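Local coordinates for protein SecB-like chaperone Rv1957 (Mycobacterium tuberculosis, PDB 5MTW) that keeps the antitoxin HigA1 from aggregating and is required for neutralization of toxin HigB1, as the chaperone of a toxin-antitoxin-chaperone system, at the interface of chains A and B. Coordinates in Å, arbitrary orientation; residue numbers count along the deposited sequence, not the author numbering. Chains: chain A/B, SecB-like chaperone Rv1957.

Contact 1: the interface of chains A and B. Residues chain A 30-31, 143; chain B 145-146, 149, 161.
A:Tyr143 and B:Tyr149 meet edge to face where helix 125-154 of each subunit contributes to the contact, part of the subunit interface of this SecB-like homotetramer. Their planes stand 89° apart, with centroids separated by 5.0 Å. The edge belongs to A:Tyr143, whose ring carbon CE2 sits 3.5 Å above the plane of B:Tyr149, near CD1 and towards the rim.

Aliphatic packing completes the setting of A:Tyr143. CG of B:Glu146 lies over the centre of one face, 3.9 Å from the centroid, in a CH-pi contact. A chi1 of -176° brings this methylene onto the ring, and the bend at chi2 then turns the carboxylate aside, its plane almost perpendicular to the ring. On the opposite face CG2 of A:Ile31, from the same chain as the tyrosine, packs nearer the rim, so the ring is sandwiched between a residue of each subunit. The phenol oxygen OH of A:Tyr143 reaches CG of B:Arg145, 3.5 Å away, and the CB of B:Tyr149. Farther along, CD1 of A:Ile31 touches the methyl CG2 of B:Thr161 at 3.8 Å as the two side chains cross at about a right angle.

Polar contact across the subunits comes from B:Tyr149. With CG anti to the backbone N (chi1 175°), its ring extends from the helix past A:Tyr143 to strand 26-40, where the phenol OH donates a hydrogen bond to the main-chain O of A:Ile31. This bond ties helix to strand and helps fix the ring that receives the A:Tyr143 edge. The donor oxygen OH of B:Tyr149 lies 2.7 Å from O of A:Ile31, well above the carbonyl plane.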
ATOM      1  N   ASP A  30      -1.287  12.149  13.179  1.00 21.97           N
ATOM      2  CA  ASP A  30      -0.840  10.869  12.644  1.00 21.12           C
ATOM      3  C   ASP A  30      -2.038   9.904  12.491  1.00 17.41           C
ATOM      4  O   ASP A  30      -3.085  10.126  13.019  1.00 17.00           O
ATOM      5  CB  ASP A  30       0.198  10.317  13.565  1.00 21.92           C
ATOM      6  CG  ASP A  30       1.160   9.285  12.913  1.00 24.21           C
ATOM      7  OD1 ASP A  30       1.201   9.025  11.707  1.00 20.44           O
ATOM      8  OD2 ASP A  30       1.933   8.752  13.720  1.00 28.91           O
ATOM      9  N   ILE A  31      -1.795   8.839  11.768  1.00 18.24           N
ATOM     10  CA  ILE A  31      -2.770   7.788  11.474  1.00 20.86           C
ATOM     11  C   ILE A  31      -2.047   6.455  11.603  1.00 19.34           C
ATOM     12  O   ILE A  31      -0.870   6.310  11.272  1.00 18.02           O
ATOM     13  CB  ILE A  31      -3.350   7.981  10.062  1.00 22.54           C
ATOM     14  CG1 ILE A  31      -4.359   9.195  10.117  1.00 26.46           C
ATOM     15  CG2 ILE A  31      -4.118   6.732   9.667  1.00 24.06           C
ATOM     16  CD1 ILE A  31      -4.444  10.006   8.891  1.00 30.08           C
ATOM     17  N   TYR A 143      -7.998   5.930   4.189  1.00 13.25           N
ATOM     18  CA  TYR A 143      -7.069   4.946   4.624  1.00 16.71           C
ATOM     19  C   TYR A 143      -7.697   3.580   4.707  1.00 16.88           C
ATOM     20  O   TYR A 143      -7.069   2.496   4.483  1.00 17.65           O
ATOM     21  CB  TYR A 143      -6.533   5.279   6.015  1.00 16.17           C
ATOM     22  CG  TYR A 143      -5.642   6.494   5.971  1.00 16.65           C
ATOM     23  CD1 TYR A 143      -6.199   7.770   6.005  1.00 17.58           C
ATOM     24  CD2 TYR A 143      -4.260   6.372   5.905  1.00 16.78           C
ATOM     25  CE1 TYR A 143      -5.397   8.927   5.955  1.00 18.25           C
ATOM     26  CE2 TYR A 143      -3.446   7.513   5.872  1.00 18.86           C
ATOM     27  CZ  TYR A 143      -4.014   8.785   5.900  1.00 21.77           C
ATOM     28  OH  TYR A 143      -3.170   9.911   5.890  1.00 26.90           O
TER
ATOM     29  N   ARG B 145      -4.319  13.603   1.274  1.00 18.43           N
ATOM     30  CA  ARG B 145      -3.634  13.347   2.500  1.00 19.03           C
ATOM     31  C   ARG B 145      -3.155  11.851   2.469  1.00 19.49           C
ATOM     32  O   ARG B 145      -1.957  11.523   2.733  1.00 17.95           O
ATOM     33  CB  ARG B 145      -4.536  13.604   3.693  1.00 19.23           C
ATOM     34  CG  ARG B 145      -3.834  13.204   4.996  1.00 19.92           C
ATOM     35  CD  ARG B 145      -4.637  13.357   6.240  1.00 21.29           C
ATOM     36  NE  ARG B 145      -4.896  14.786   6.555  1.00 23.41           N
ATOM     37  CZ  ARG B 145      -6.081  15.399   6.461  1.00 24.78           C
ATOM     38  NH1 ARG B 145      -7.177  14.739   6.093  1.00 24.82           N
ATOM     39  NH2 ARG B 145      -6.146  16.708   6.685  1.00 26.35           N
ATOM     40  N   GLU B 146      -4.072  10.956   2.136  1.00 18.50           N
ATOM     41  CA  GLU B 146      -3.703   9.496   2.216  1.00 15.55           C
ATOM     42  C   GLU B 146      -2.582   9.184   1.172  1.00 16.04           C
ATOM     43  O   GLU B 146      -1.649   8.529   1.407  1.00 15.04           O
ATOM     44  CB  GLU B 146      -4.937   8.669   1.893  1.00 18.94           C
ATOM     45  CG  GLU B 146      -4.666   7.154   2.055  1.00 19.18           C
ATOM     46  CD  GLU B 146      -4.082   6.512   0.845  1.00 24.31           C
ATOM     47  OE1 GLU B 146      -4.514   6.973  -0.233  1.00 23.38           O
ATOM     48  OE2 GLU B 146      -3.240   5.559   0.975  1.00 22.27           O
ATOM     49  N   TYR B 149       0.740  10.528   2.538  1.00 18.49           N
ATOM     50  CA  TYR B 149       1.204   9.688   3.633  1.00 19.01           C
ATOM     51  C   TYR B 149       1.832   8.395   3.076  1.00 18.19           C
ATOM     52  O   TYR B 149       2.910   7.941   3.482  1.00 18.73           O
ATOM     53  CB  TYR B 149      -0.048   9.411   4.466  1.00 22.15           C
ATOM     54  CG  TYR B 149       0.094   8.466   5.602  1.00 21.09           C
ATOM     55  CD1 TYR B 149       0.044   7.129   5.382  1.00 24.67           C
ATOM     56  CD2 TYR B 149       0.180   8.925   6.907  1.00 26.85           C
ATOM     57  CE1 TYR B 149       0.110   6.222   6.475  1.00 23.18           C
ATOM     58  CE2 TYR B 149       0.216   8.069   7.996  1.00 27.60           C
ATOM     59  CZ  TYR B 149       0.259   6.706   7.778  1.00 26.63           C
ATOM     60  OH  TYR B 149       0.233   5.827   8.858  1.00 29.32           O
ATOM     61  N   THR B 161       1.435  13.352   7.617  1.00 21.19           N
ATOM     62  CA  THR B 161      -0.048  13.475   7.644  1.00 21.91           C
ATOM     63  C   THR B 161      -0.388  14.920   7.395  1.00 23.52           C
ATOM     64  O   THR B 161      -0.055  15.780   8.235  1.00 21.77           O
ATOM     65  CB  THR B 161      -0.665  12.999   8.972  1.00 24.46           C
ATOM     66  OG1 THR B 161      -0.273  11.666   9.180  1.00 22.72           O
ATOM     67  CG2 THR B 161      -2.147  13.067   8.983  1.00 25.01           C
TER

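Contact 2: the interface of chains A and B. Residues chain A 164-166; chain B 27-28.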
ATOM      1  N   ILE A 164     -16.236   6.325  -3.264  1.00 23.09           N
ATOM      2  CA  ILE A 164     -15.909   7.620  -2.699  1.00 25.57           C
ATOM      3  C   ILE A 164     -17.110   8.162  -1.859  1.00 29.33           C
ATOM      4  O   ILE A 164     -18.185   8.340  -2.369  1.00 27.37           O
ATOM      5  CB  ILE A 164     -15.500   8.618  -3.834  1.00 24.96           C
ATOM      6  CG1 ILE A 164     -14.341   8.036  -4.641  1.00 25.23           C
ATOM      7  CG2 ILE A 164     -15.106   9.916  -3.213  1.00 25.09           C
ATOM      8  CD1 ILE A 164     -13.068   7.772  -3.815  1.00 24.47           C
ATOM      9  N   LEU A 165     -16.958   8.330  -0.553  1.00 32.98           N
ATOM     10  CA  LEU A 165     -18.079   8.803   0.265  1.00 39.10           C
ATOM     11  C   LEU A 165     -18.251  10.306   0.152  1.00 41.81           C
ATOM     12  O   LEU A 165     -17.271  11.024   0.355  1.00 34.15           O
ATOM     13  CB  LEU A 165     -17.899   8.371   1.737  1.00 39.93           C
ATOM     14  CG  LEU A 165     -18.134   6.848   1.820  1.00 41.51           C
ATOM     15  CD1 LEU A 165     -18.305   6.335   3.252  1.00 40.24           C
ATOM     16  CD2 LEU A 165     -19.302   6.362   0.928  1.00 44.67           C
ATOM     17  N   SER A 166     -19.482  10.755  -0.197  1.00 44.02           N
ATOM     18  CA  SER A 166     -19.899  12.179  -0.124  1.00 47.24           C
ATOM     19  C   SER A 166     -19.866  12.775   1.287  1.00 46.16           C
ATOM     20  O   SER A 166     -20.342  12.180   2.213  1.00 46.16           O
ATOM     21  CB  SER A 166     -21.357  12.360  -0.601  1.00 51.45           C
ATOM     22  OG  SER A 166     -21.451  12.762  -1.951  1.00 57.82           O
TER
ATOM     23  N   GLN B  27     -22.766  15.593  -6.735  1.00 24.89           N
ATOM     24  CA  GLN B  27     -22.261  14.542  -5.860  1.00 29.58           C
ATOM     25  C   GLN B  27     -21.037  13.915  -6.484  1.00 24.02           C
ATOM     26  O   GLN B  27     -21.027  13.640  -7.689  1.00 21.82           O
ATOM     27  CB  GLN B  27     -23.305  13.463  -5.643  1.00 34.10           C
ATOM     28  CG  GLN B  27     -23.069  12.790  -4.300  1.00 44.57           C
ATOM     29  CD  GLN B  27     -24.092  11.732  -3.993  1.00 50.59           C
ATOM     30  OE1 GLN B  27     -25.002  11.475  -4.786  1.00 60.36           O
ATOM     31  NE2 GLN B  27     -23.936  11.090  -2.853  1.00 53.44           N
ATOM     32  N   ILE B  28     -20.075  13.634  -5.636  1.00 25.00           N
ATOM     33  CA  ILE B  28     -18.829  12.951  -6.050  1.00 26.57           C
ATOM     34  C   ILE B  28     -19.088  11.561  -6.505  1.00 27.41           C
ATOM     35  O   ILE B  28     -19.928  10.867  -5.939  1.00 23.07           O
ATOM     36  CB  ILE B  28     -17.702  13.053  -4.963  1.00 30.25           C
ATOM     37  CG1 ILE B  28     -16.367  12.617  -5.584  1.00 28.32           C
ATOM     38  CG2 ILE B  28     -18.043  12.257  -3.694  1.00 28.24           C
ATOM     39  CD1 ILE B  28     -15.178  13.369  -5.007  1.00 34.79           C
TER
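A:Ser166 and B:Ile28 bury much of the surface in this patch of the SecB-like subunit interface, where a loop segment of chain A, residues 164-166, runs against the start of strand 26-40 in chain B. The serine gives up 58 Å² to its partner. Its hydroxyl OG accepts a hydrogen bond from the side-chain amide NE2 of B:Gln27 at 3.1 Å, with an angle of 144° at the hydrogen. OG lies almost in the amide plane, on the flank that faces the glutamine's own CG, and meets the N-H on that side. OG is, however, modelled too close to CG of B:Gln27, which leaves its exact position and the fine geometry of this bond doubtful. Extended beyond CG (chi2 178°), the glutamine chain has OE1 on the CB side, with chi3 near zero, leaving NE2 to continue its line.

B:Ile28 supplies the apolar half of the patch. Its branched side chain crosses that of A:Ile164 at a slant, and the methyl CG2 of the latter meets CG2 of B:Ile28 at 3.8 Å. CG1 and CD1 of B:Ile28 approach the same methyl, which therefore packs against both branches of the strand residue. A chi1 of -167° places CG1 of B:Ile28 anti to the backbone N and leaves CG2 between the backbone N and the carbonyl carbon. That second branch reaches beyond A:Ile164 to the serine, where CG2 of B:Ile28 lies 4.0 Å from the A:Ser166 CA.

The C-alpha centres of contact 1 and contact 2 lie about 19 Å apart within one interface between chains A and B. Strand 26-40 takes part in both, but from opposite chains: chain A contributes it to contact 1, chain B to contact 2. Both also use the loop segment after helix 125-154, residue 161 of chain B in contact 1 and residues 164-166 of chain A in contact 2; contact 1 further brings in the helices themselves. The strand thus serves from both chains, at different residues against different partners, in an interface that is not an exact two-fold, which probably helps hold subunits together in the homotetramer.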